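Local coordinates for protein titin heart isoform N2-B (PDB 2BK8) that probably serves as a structural immunoglobulin-like module of the giant muscle protein titin in the M-band of the sarcomere, at residues S5-A11 / S85-F91; V22-Y28 / Y53-I59; W36-V40 / L68-Y73; S46-E50 / Y61-T66. All blocks are in the same frame, centred on the assembly; numbering follows the deposited sequence.

Interaction 1: S5-A11 / S85-F91; sequences SGQIMHA and SSYAELF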
# COMPACT_ATOMS: atom_id res chain seq x y z
N SER A 5 -8.60 5.98 6.88
CA SER A 5 -7.32 5.83 6.22
C SER A 5 -7.01 7.04 5.33
O SER A 5 -7.84 7.43 4.49
CB SER A 5 -7.29 4.51 5.45
OG SER A 5 -8.25 4.51 4.41
N GLY A 6 -5.82 7.63 5.51
CA GLY A 6 -5.41 8.85 4.76
C GLY A 6 -5.10 8.67 3.27
O GLY A 6 -5.04 7.54 2.78
N GLN A 7 -4.92 9.78 2.54
CA GLN A 7 -4.59 9.69 1.11
C GLN A 7 -3.17 9.15 0.91
O GLN A 7 -2.26 9.47 1.67
CB GLN A 7 -4.69 11.06 0.40
CG GLN A 7 -6.01 11.79 0.60
CD GLN A 7 -5.87 13.27 0.29
OE1 GLN A 7 -5.17 14.00 0.99
NE2 GLN A 7 -6.56 13.72 -0.74
N ILE A 8 -3.01 8.37 -0.16
CA ILE A 8 -1.74 7.80 -0.59
C ILE A 8 -1.42 8.41 -1.98
O ILE A 8 -2.32 8.50 -2.84
CB ILE A 8 -1.82 6.27 -0.69
CG1 ILE A 8 -2.21 5.61 0.65
CG2 ILE A 8 -0.49 5.66 -1.21
CD1 ILE A 8 -2.56 4.10 0.49
N MET A 9 -0.17 8.84 -2.18
CA MET A 9 0.25 9.43 -3.47
C MET A 9 0.69 8.40 -4.54
O MET A 9 1.23 7.32 -4.21
CB MET A 9 1.40 10.41 -3.25
CG MET A 9 1.20 11.44 -2.16
SD MET A 9 -0.30 12.42 -2.37
CE MET A 9 0.07 13.48 -3.77
N HIS A 10 0.47 8.74 -5.81
CA HIS A 10 0.90 7.87 -6.92
C HIS A 10 2.43 7.88 -6.97
O HIS A 10 3.05 8.79 -6.39
CB HIS A 10 0.33 8.35 -8.28
CG HIS A 10 -1.17 8.49 -8.32
ND1 HIS A 10 -2.01 7.47 -7.92
CD2 HIS A 10 -1.96 9.50 -8.74
CE1 HIS A 10 -3.27 7.87 -8.06
NE2 HIS A 10 -3.27 9.09 -8.56
N ALA A 11 3.01 6.91 -7.70
CA ALA A 11 4.47 6.82 -7.97
C ALA A 11 4.81 6.28 -9.37
O ALA A 11 4.05 5.46 -9.92
CB ALA A 11 5.13 5.94 -6.89
N SER A 85 -10.41 1.91 3.35
CA SER A 85 -9.29 1.62 2.41
C SER A 85 -8.90 2.90 1.65
O SER A 85 -9.76 3.79 1.42
CB SER A 85 -9.73 0.57 1.37
OG SER A 85 -10.03 -0.69 1.95
N SER A 86 -7.64 2.92 1.18
CA SER A 86 -7.10 4.03 0.39
C SER A 86 -6.33 3.39 -0.77
O SER A 86 -5.86 2.27 -0.63
CB SER A 86 -6.24 4.94 1.29
OG SER A 86 -7.08 5.68 2.20
N TYR A 87 -6.26 4.09 -1.91
CA TYR A 87 -5.75 3.53 -3.18
C TYR A 87 -4.72 4.45 -3.84
O TYR A 87 -4.79 5.67 -3.67
CB TYR A 87 -6.94 3.31 -4.14
CG TYR A 87 -7.98 2.31 -3.65
CD1 TYR A 87 -7.92 0.98 -4.00
CD2 TYR A 87 -9.05 2.73 -2.85
CE1 TYR A 87 -8.88 0.06 -3.56
CE2 TYR A 87 -10.03 1.81 -2.40
CZ TYR A 87 -9.92 0.48 -2.77
OH TYR A 87 -10.85 -0.46 -2.37
N ALA A 88 -3.76 3.88 -4.60
CA ALA A 88 -2.87 4.69 -5.45
C ALA A 88 -2.29 3.85 -6.59
O ALA A 88 -2.36 2.62 -6.53
CB ALA A 88 -1.75 5.31 -4.59
N GLU A 89 -1.75 4.51 -7.61
CA GLU A 89 -1.26 3.85 -8.82
C GLU A 89 0.26 3.75 -8.80
O GLU A 89 0.95 4.60 -8.17
CB GLU A 89 -1.69 4.66 -10.05
CG GLU A 89 -3.20 4.85 -10.14
CD GLU A 89 -3.89 3.53 -10.43
OE1 GLU A 89 -3.65 2.95 -11.51
OE2 GLU A 89 -4.64 3.05 -9.56
N LEU A 90 0.78 2.76 -9.53
CA LEU A 90 2.21 2.65 -9.85
C LEU A 90 2.26 2.66 -11.38
O LEU A 90 1.59 1.84 -12.03
CB LEU A 90 2.81 1.33 -9.31
CG LEU A 90 4.33 1.18 -9.27
CD1 LEU A 90 4.74 0.00 -8.34
CD2 LEU A 90 4.90 0.99 -10.65
N PHE A 91 2.98 3.63 -11.95
CA PHE A 91 3.19 3.72 -13.41
C PHE A 91 4.63 3.29 -13.76
O PHE A 91 5.58 3.83 -13.22
CB PHE A 91 2.95 5.15 -13.94
CG PHE A 91 1.75 5.85 -13.33
CD1 PHE A 91 0.44 5.51 -13.73
CD2 PHE A 91 1.92 6.88 -12.42
CE1 PHE A 91 -0.66 6.17 -13.16
CE2 PHE A 91 0.82 7.55 -11.86
CZ PHE A 91 -0.46 7.20 -12.23
O HOH W 1 -10.04 6.30 2.82
O HOH W 2 -5.59 7.60 -1.54

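Interaction 2: V22-Y28 / Y53-I59; sequences VCKIENY and YEDGVAI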
# COMPACT_ATOMS: atom_id res chain seq x y z
N VAL A 22 2.87 5.41 1.47
CA VAL A 22 2.71 5.74 2.89
C VAL A 22 1.26 6.12 3.15
O VAL A 22 0.71 7.06 2.51
CB VAL A 22 3.64 6.92 3.32
CG1 VAL A 22 3.31 7.36 4.77
CG2 VAL A 22 5.11 6.57 3.15
N CYS A 23 0.65 5.42 4.10
CA CYS A 23 -0.74 5.69 4.45
C CYS A 23 -0.84 5.99 5.95
O CYS A 23 -0.54 5.13 6.79
CB CYS A 23 -1.66 4.51 4.06
SG CYS A 23 -3.46 4.80 4.50
N LYS A 24 -1.27 7.20 6.28
CA LYS A 24 -1.44 7.60 7.68
C LYS A 24 -2.90 7.41 8.19
O LYS A 24 -3.84 7.87 7.56
CB LYS A 24 -0.96 9.07 7.84
CG LYS A 24 -0.62 9.51 9.23
CD LYS A 24 -0.09 10.95 9.22
CE LYS A 24 -0.16 11.57 10.59
NZ LYS A 24 -0.01 13.05 10.60
N ILE A 25 -3.05 6.67 9.29
CA ILE A 25 -4.38 6.34 9.85
C ILE A 25 -4.80 7.22 11.01
O ILE A 25 -4.02 7.45 11.95
CB ILE A 25 -4.45 4.80 10.18
CG1 ILE A 25 -4.32 4.00 8.88
CG2 ILE A 25 -5.79 4.44 10.78
CD1 ILE A 25 -3.26 2.86 8.89
N GLU A 26 -6.04 7.74 10.94
CA GLU A 26 -6.64 8.49 12.05
C GLU A 26 -7.44 7.53 12.92
O GLU A 26 -8.14 6.65 12.41
CB GLU A 26 -7.51 9.61 11.50
CG GLU A 26 -6.85 10.67 10.61
CD GLU A 26 -5.60 11.35 11.21
OE1 GLU A 26 -5.65 11.84 12.36
OE2 GLU A 26 -4.57 11.43 10.49
N ASN A 27 -7.35 7.74 14.24
CA ASN A 27 -8.09 6.97 15.26
C ASN A 27 -7.85 5.45 15.23
O ASN A 27 -8.77 4.64 15.44
CB ASN A 27 -9.60 7.31 15.28
CG ASN A 27 -9.87 8.81 15.29
OD1 ASN A 27 -9.79 9.46 16.34
ND2 ASN A 27 -10.25 9.36 14.14
N TYR A 28 -6.61 5.09 14.92
CA TYR A 28 -6.10 3.74 15.15
C TYR A 28 -6.12 3.37 16.65
O TYR A 28 -6.09 4.25 17.53
CB TYR A 28 -4.68 3.61 14.57
CG TYR A 28 -3.67 4.55 15.21
CD1 TYR A 28 -2.95 4.16 16.34
CD2 TYR A 28 -3.47 5.83 14.70
CE1 TYR A 28 -2.05 5.03 16.93
CE2 TYR A 28 -2.55 6.69 15.27
CZ TYR A 28 -1.84 6.30 16.38
OH TYR A 28 -0.94 7.16 16.97
N TYR A 53 3.81 -1.77 9.81
CA TYR A 53 2.75 -0.93 10.42
C TYR A 53 3.04 -0.70 11.89
O TYR A 53 3.21 -1.66 12.64
CB TYR A 53 1.33 -1.51 10.25
CG TYR A 53 0.35 -0.72 11.10
CD1 TYR A 53 -0.06 0.56 10.71
CD2 TYR A 53 -0.10 -1.22 12.32
CE1 TYR A 53 -0.93 1.33 11.53
CE2 TYR A 53 -0.95 -0.47 13.14
CZ TYR A 53 -1.36 0.80 12.74
OH TYR A 53 -2.21 1.53 13.56
N GLU A 54 3.08 0.57 12.30
CA GLU A 54 3.29 0.96 13.72
C GLU A 54 2.70 2.34 13.95
O GLU A 54 2.91 3.23 13.11
CB GLU A 54 4.79 1.02 14.08
CG GLU A 54 5.64 -0.05 13.42
CD GLU A 54 7.05 -0.13 13.95
OE1 GLU A 54 7.32 0.42 15.05
OE2 GLU A 54 7.90 -0.78 13.28
N ASP A 55 1.97 2.52 15.07
CA ASP A 55 1.60 3.84 15.56
C ASP A 55 0.90 4.69 14.48
O ASP A 55 1.22 5.87 14.30
CB ASP A 55 2.86 4.53 16.11
CG ASP A 55 2.56 5.79 16.91
OD1 ASP A 55 1.53 5.88 17.63
OD2 ASP A 55 3.39 6.71 16.86
N GLY A 56 -0.05 4.07 13.77
CA GLY A 56 -0.84 4.76 12.73
C GLY A 56 -0.21 5.06 11.40
O GLY A 56 -0.78 5.77 10.55
N VAL A 57 1.01 4.57 11.21
CA VAL A 57 1.68 4.71 9.90
C VAL A 57 1.93 3.36 9.22
O VAL A 57 2.72 2.52 9.70
CB VAL A 57 2.99 5.53 10.04
CG1 VAL A 57 3.62 5.83 8.65
CG2 VAL A 57 2.73 6.84 10.80
N ALA A 58 1.24 3.16 8.09
CA ALA A 58 1.46 1.99 7.20
C ALA A 58 2.39 2.32 6.03
O ALA A 58 2.18 3.30 5.29
CB ALA A 58 0.12 1.45 6.69
N ILE A 59 3.39 1.47 5.81
CA ILE A 59 4.37 1.68 4.74
C ILE A 59 4.57 0.41 3.91
O ILE A 59 4.86 -0.67 4.45
CB ILE A 59 5.75 2.21 5.28
CG1 ILE A 59 5.58 3.48 6.13
CG2 ILE A 59 6.75 2.38 4.14
CD1 ILE A 59 6.91 4.02 6.73

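Interaction 3: W36-V40 / L68-Y73; sequences WYFGV and LDDGTY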
# COMPACT_ATOMS: atom_id res chain seq x y z
N TRP A 36 -2.19 -4.96 2.71
CA TRP A 36 -2.06 -4.34 1.37
C TRP A 36 -2.42 -5.33 0.25
O TRP A 36 -2.26 -6.55 0.41
CB TRP A 36 -0.64 -3.83 1.15
CG TRP A 36 -0.22 -2.67 2.02
CD1 TRP A 36 0.20 -2.73 3.32
CD2 TRP A 36 -0.18 -1.28 1.64
NE1 TRP A 36 0.51 -1.46 3.77
CE2 TRP A 36 0.29 -0.56 2.75
CE3 TRP A 36 -0.47 -0.59 0.45
CZ2 TRP A 36 0.51 0.84 2.72
CZ3 TRP A 36 -0.28 0.81 0.40
CH2 TRP A 36 0.20 1.52 1.57
N TYR A 37 -2.90 -4.80 -0.88
CA TYR A 37 -3.20 -5.60 -2.09
C TYR A 37 -2.62 -4.93 -3.34
O TYR A 37 -2.56 -3.72 -3.44
CB TYR A 37 -4.72 -5.79 -2.28
CG TYR A 37 -5.45 -6.49 -1.14
CD1 TYR A 37 -5.85 -7.83 -1.23
CD2 TYR A 37 -5.77 -5.78 0.02
CE1 TYR A 37 -6.53 -8.44 -0.17
CE2 TYR A 37 -6.41 -6.38 1.05
CZ TYR A 37 -6.79 -7.71 0.97
OH TYR A 37 -7.47 -8.27 2.06
N PHE A 38 -2.16 -5.76 -4.28
CA PHE A 38 -1.86 -5.30 -5.64
C PHE A 38 -2.91 -5.90 -6.57
O PHE A 38 -2.95 -7.12 -6.75
CB PHE A 38 -0.45 -5.74 -6.07
CG PHE A 38 -0.10 -5.42 -7.53
CD1 PHE A 38 -0.45 -4.20 -8.11
CD2 PHE A 38 0.61 -6.35 -8.30
CE1 PHE A 38 -0.14 -3.89 -9.43
CE2 PHE A 38 0.96 -6.04 -9.63
CZ PHE A 38 0.58 -4.83 -10.20
N GLY A 39 -3.74 -5.05 -7.17
CA GLY A 39 -4.89 -5.57 -7.91
C GLY A 39 -5.67 -6.56 -7.05
O GLY A 39 -6.07 -6.21 -5.93
N VAL A 40 -5.85 -7.80 -7.54
CA VAL A 40 -6.60 -8.83 -6.78
C VAL A 40 -5.78 -9.59 -5.73
O VAL A 40 -6.34 -10.37 -4.93
CB VAL A 40 -7.31 -9.86 -7.71
CG1 VAL A 40 -8.36 -9.19 -8.62
CG2 VAL A 40 -6.30 -10.64 -8.55
N LEU A 68 5.33 -5.78 -14.89
CA LEU A 68 4.20 -6.46 -14.20
C LEU A 68 3.62 -5.66 -13.04
O LEU A 68 2.46 -5.85 -12.67
CB LEU A 68 4.59 -7.82 -13.65
CG LEU A 68 4.90 -8.92 -14.66
CD1 LEU A 68 5.38 -10.15 -13.90
CD2 LEU A 68 3.69 -9.30 -15.53
N ASP A 69 4.44 -4.78 -12.46
CA ASP A 69 4.08 -4.05 -11.24
C ASP A 69 3.18 -2.83 -11.46
O ASP A 69 2.70 -2.26 -10.49
CB ASP A 69 5.37 -3.67 -10.43
CG ASP A 69 6.15 -4.92 -9.98
OD1 ASP A 69 5.52 -5.90 -9.50
OD2 ASP A 69 7.40 -4.93 -10.14
N ASP A 70 2.97 -2.45 -12.73
CA ASP A 70 2.09 -1.32 -13.09
C ASP A 70 0.63 -1.68 -12.77
O ASP A 70 0.10 -2.69 -13.26
CB ASP A 70 2.32 -0.93 -14.57
CG ASP A 70 1.57 0.34 -15.00
OD1 ASP A 70 0.33 0.38 -14.81
OD2 ASP A 70 2.21 1.28 -15.54
N GLY A 71 -0.02 -0.85 -11.94
CA GLY A 71 -1.45 -1.00 -11.59
C GLY A 71 -1.90 -0.25 -10.34
O GLY A 71 -1.35 0.82 -9.99
N THR A 72 -2.88 -0.83 -9.66
CA THR A 72 -3.51 -0.20 -8.49
C THR A 72 -3.15 -0.92 -7.19
O THR A 72 -3.28 -2.15 -7.11
CB THR A 72 -5.04 -0.17 -8.66
OG1 THR A 72 -5.38 0.50 -9.88
CG2 THR A 72 -5.67 0.56 -7.49
N TYR A 73 -2.74 -0.14 -6.17
CA TYR A 73 -2.36 -0.68 -4.84
C TYR A 73 -3.39 -0.18 -3.81
O TYR A 73 -3.79 0.99 -3.87
CB TYR A 73 -0.92 -0.25 -4.47
CG TYR A 73 0.12 -0.96 -5.33
CD1 TYR A 73 0.84 -2.03 -4.82
CD2 TYR A 73 0.30 -0.60 -6.67
CE1 TYR A 73 1.75 -2.75 -5.64
CE2 TYR A 73 1.22 -1.29 -7.49
CZ TYR A 73 1.93 -2.35 -6.97
OH TYR A 73 2.84 -3.01 -7.81
O HOH W 3 -5.74 -3.08 -5.41

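Interaction 4: S46-E50 / Y61-T66; sequences SEKYE and YVKDIT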
# COMPACT_ATOMS: atom_id res chain seq x y z
N SER A 46 8.28 -10.51 1.94
CA SER A 46 8.93 -11.46 1.04
C SER A 46 10.18 -10.81 0.43
O SER A 46 10.53 -9.68 0.80
CB SER A 46 7.95 -11.83 -0.08
OG SER A 46 7.57 -10.67 -0.80
N GLU A 47 10.82 -11.49 -0.51
CA GLU A 47 11.92 -10.89 -1.26
C GLU A 47 11.43 -9.68 -2.07
O GLU A 47 12.21 -8.78 -2.38
CB GLU A 47 12.56 -11.93 -2.18
CG GLU A 47 13.36 -13.02 -1.44
CD GLU A 47 13.96 -14.07 -2.36
OE1 GLU A 47 14.04 -13.83 -3.60
OE2 GLU A 47 14.38 -15.13 -1.85
N LYS A 48 10.13 -9.63 -2.35
CA LYS A 48 9.56 -8.58 -3.20
C LYS A 48 9.00 -7.34 -2.47
O LYS A 48 9.13 -6.22 -3.00
CB LYS A 48 8.47 -9.20 -4.10
CG LYS A 48 7.75 -8.24 -5.05
CD LYS A 48 8.62 -7.85 -6.24
CE LYS A 48 7.88 -6.93 -7.22
NZ LYS A 48 8.75 -6.66 -8.43
N TYR A 49 8.32 -7.53 -1.32
CA TYR A 49 7.63 -6.45 -0.58
C TYR A 49 8.14 -6.26 0.86
O TYR A 49 8.30 -7.25 1.59
CB TYR A 49 6.10 -6.67 -0.52
CG TYR A 49 5.46 -6.89 -1.87
CD1 TYR A 49 5.35 -5.85 -2.79
CD2 TYR A 49 4.97 -8.15 -2.23
CE1 TYR A 49 4.75 -6.06 -4.05
CE2 TYR A 49 4.38 -8.36 -3.48
CZ TYR A 49 4.29 -7.33 -4.38
OH TYR A 49 3.69 -7.51 -5.61
N GLU A 50 8.35 -5.00 1.28
CA GLU A 50 8.80 -4.69 2.64
C GLU A 50 7.64 -3.90 3.26
O GLU A 50 7.37 -2.78 2.82
CB GLU A 50 10.12 -3.89 2.67
CG GLU A 50 10.75 -3.71 4.04
CD GLU A 50 11.88 -2.64 4.10
OE1 GLU A 50 12.53 -2.35 3.08
OE2 GLU A 50 12.11 -2.08 5.20
N TYR A 61 6.88 -0.90 0.73
CA TYR A 61 7.98 -0.72 -0.21
C TYR A 61 8.00 -1.85 -1.24
O TYR A 61 8.07 -3.02 -0.87
CB TYR A 61 9.31 -0.68 0.53
CG TYR A 61 9.77 0.71 0.90
CD1 TYR A 61 9.18 1.38 1.95
CD2 TYR A 61 10.78 1.34 0.19
CE1 TYR A 61 9.59 2.65 2.32
CE2 TYR A 61 11.20 2.63 0.54
CZ TYR A 61 10.59 3.28 1.60
OH TYR A 61 10.99 4.54 2.02
N VAL A 62 7.93 -1.47 -2.52
CA VAL A 62 7.99 -2.46 -3.63
C VAL A 62 9.36 -2.48 -4.30
O VAL A 62 9.81 -1.44 -4.78
CB VAL A 62 6.96 -2.13 -4.75
CG1 VAL A 62 7.00 -3.23 -5.84
CG2 VAL A 62 5.53 -1.95 -4.17
N LYS A 63 10.02 -3.66 -4.33
CA LYS A 63 11.40 -3.87 -4.82
C LYS A 63 11.50 -4.47 -6.23
O LYS A 63 10.54 -5.06 -6.71
CB LYS A 63 12.16 -4.79 -3.85
CG LYS A 63 12.58 -4.13 -2.55
CD LYS A 63 11.43 -3.38 -1.89
CE LYS A 63 11.92 -2.03 -1.44
NZ LYS A 63 11.01 -1.46 -0.42
N ASP A 64 12.69 -4.38 -6.83
CA ASP A 64 13.00 -4.99 -8.13
C ASP A 64 11.89 -4.78 -9.15
O ASP A 64 11.29 -5.72 -9.65
CB ASP A 64 13.29 -6.50 -7.99
CG ASP A 64 14.50 -6.80 -7.14
OD1 ASP A 64 15.62 -6.49 -7.58
OD2 ASP A 64 14.33 -7.38 -6.04
N ILE A 65 11.58 -3.52 -9.44
CA ILE A 65 10.39 -3.20 -10.27
C ILE A 65 10.46 -3.83 -11.68
O ILE A 65 11.55 -3.92 -12.31
CB ILE A 65 10.14 -1.64 -10.32
CG1 ILE A 65 9.62 -1.14 -8.95
CG2 ILE A 65 9.28 -1.24 -11.57
CD1 ILE A 65 8.20 -1.50 -8.64
N THR A 66 9.32 -4.36 -12.15
CA THR A 66 9.18 -4.81 -13.56
C THR A 66 7.90 -4.20 -14.15
O THR A 66 7.08 -3.62 -13.43
CB THR A 66 9.09 -6.38 -13.74
OG1 THR A 66 7.81 -6.85 -13.27
CG2 THR A 66 10.23 -7.11 -13.03
O HOH W 4 12.42 -8.98 -5.50

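Interaction 1: S5-A11 / S85-F91
The imidazole of His10 takes the edge of the Phe91 ring against one face, an offset edge-to-face pair with centroids 5.7 Å apart and planes at 64°, while its own edge reaches the backbone of 85-91, where Glu89 N donates to His10 ND1 over 3.0 Å. The two segments run almost parallel, their end-to-end directions differing by 3°. Regular parallel pairing begins at Ala11, whose N donates to Glu89 O at 3.1 Å and whose O accepts from Phe91 N at 2.9 Å. This is the parallel first-to-last strand pairing of the I-set immunoglobulin fold, in which the first strand switches from one sheet of the sandwich to the other.

Along the crossing the backbones stand too far apart to bond directly, and a water fills the gap, accepting from Ile8 N and donating to Tyr87 O, each at 3.0 Å. Ile8, branched and apolar, points inward: its CG2 lies 3.6 Å from Ala88 CB, and the small alanine leaves room for it. At the start, Ser5 OG donates to Ser86 OG (2.8 Å), which donates to Gly6 O (2.8 Å). The carboxylate of Glu89 turns away to Thr72 and Arg96. Since ND1 of His10 accepts a backbone proton, it cannot carry one itself, so the ring is most simply read as the neutral tautomer with its proton on NE2.

Interaction 2: V22-Y28 / Y53-I59
Within one sheet of the immunoglobulin sandwich, strand 22-26 pairs antiparallel with strand 57-59, their axes 4.8 Å apart at 160°, just after a type I' turn, Glu54 to Val57, has closed the hairpin that carries the second strand. Most of the backbone bonding is settled by direct exchange. Cys23 and Ala58 form a hydrogen-bonded pair, Cys23 N giving to Ala58 O at 2.9 Å and Ala58 N to Cys23 O at 3.0 Å. Ile25 N gives to Gly56 O at 2.7 Å, almost linearly. Lys24 O accepts from the backbone N of Gly6, just after strand 4-5. Inside the turn, Val57 N donates to Glu54 O over 3.0 Å and Glu54 N to Val57 O over 3.3 Å.

Phenol groups serve the turn: Tyr28 OH donates weakly to Asp55 OD1 (2.9 Å), and Gly56 N weakly to Tyr53 OH (3.3 Å). Small Ala58 and branched Ile25 suit the buried face, where Ile25 CD1 touches Tyr53 CE1 at 3.8 Å; Val22, Val57 and Ile59 line the opposite one. Gly56 adopts a positive phi, and a beta carbon would collide with Tyr28: Gly56 CA sits 3.7 Å from the Tyr28 ring centroid, over its face.

Interaction 3: W36-V40 / L68-Y73
Strand 36-38 runs antiparallel to strand 71-73, their short axes 172° apart in direction and 5.8 Å apart at closest. Phe38 and Tyr73 form a non-hydrogen-bonded pair, CA to CA 4.7 Å, and the next rung is a single straight bond from Gly39 N to Thr72 O at 2.9 Å. There the first strand ends: Gly39 has a positive phi, easy for glycine, and a water donates to both Gly39 O (3.2 Å) and Thr72 O (3.1 Å).

The side chains of the pair share one face. The rings of Phe38 and Tyr73 lie nearly parallel, planes at 15° and centroids 4.5 Å apart, but are slid so far that they barely overlap; Phe38 CD1 approaches Tyr73 CZ to 3.2 Å. Gly71 suits its place because a beta carbon would strike Phe38. Beyond it, Phe38 CZ comes within 3.3 Å of the carbonyl oxygens of both Leu68 and Asp69.

Tyr73 OH donates to Asp69 O at 2.8 Å, the tyrosine corner of immunoglobulin domains, while the Asp69 carboxylate binds Thr66 N and Lys48. Tyr73 thus combines two chemistries, an apolar ring against Phe38 and a hydroxyl that ties the turn before the strand to its own strand.

Interaction 4: S46-E50 / Y61-T66
The open end of a beta hairpin, formed by strands 49-54 and 57-62 of the immunoglobulin sandwich, is fastened here, where the chain enters the first strand and leaves the second. Glu50 and Tyr61 are a hydrogen-bonded pair, Glu50 N to Tyr61 O and Tyr61 N to Glu50 O, both at 2.9 Å, whereas Tyr49 and Val62 form the adjoining non-hydrogen-bonded pair, with Tyr49 CE1 4.0 Å from Val62 CG1. One further bond, Lys63 N to Lys48 O at 3.0 Å, extends the ladder past the regular strands.

Entry into the first strand is shaped by Ser46, whose short hydroxyl can fold back on its own backbone: its OG accepts from Lys48 N at 3.2 Å, as in an ST turn, and from Tyr49 N at 3.3 Å, as in an ST motif. Lys48 has the reach to cross to the departing chain. Its NZ donates to Lys63 O at 3.0 Å and weakly to Asp64 O at 3.0 Å, and it also forms a salt bridge with Asp69, so the ammonium meets two carbonyl oxygens and a carboxylate. The salt bridge from Glu50 OE1 to Lys63 NZ is long, 3.9 Å, and Lys63 has two conformers, consistent with a loose pairing. A water spans the mouth of the hairpin, donating to Asp64 OD2 at 2.5 Å and weakly to Glu47 O at 3.1 Å.

In the fold
Interactions 2 and 4 both involve the hairpin of strands 49-54 and 57-62, with centres about 20 Å apart: interaction 2 pairs strand 19-26 with it near its turn, and interaction 4 joins its two strands at the open end. Interaction 3 lies in the facing sheet; interaction 1 reaches that sheet through strand 83-92, neighbour of 71-78, while its other segment starts in the first sheet and crosses over. Interactions 1, 2 and 3 are partly buried and send Ile8, Cys23 and Tyr73 between the sheets; interaction 4 is a surface contact, richer in charge. The salt bridge from Lys48 NZ to Asp69 OD2, 2.8 Å, joins interactions 3 and 4, and Ile8 against Cys23 packs interaction 1 on interaction 2.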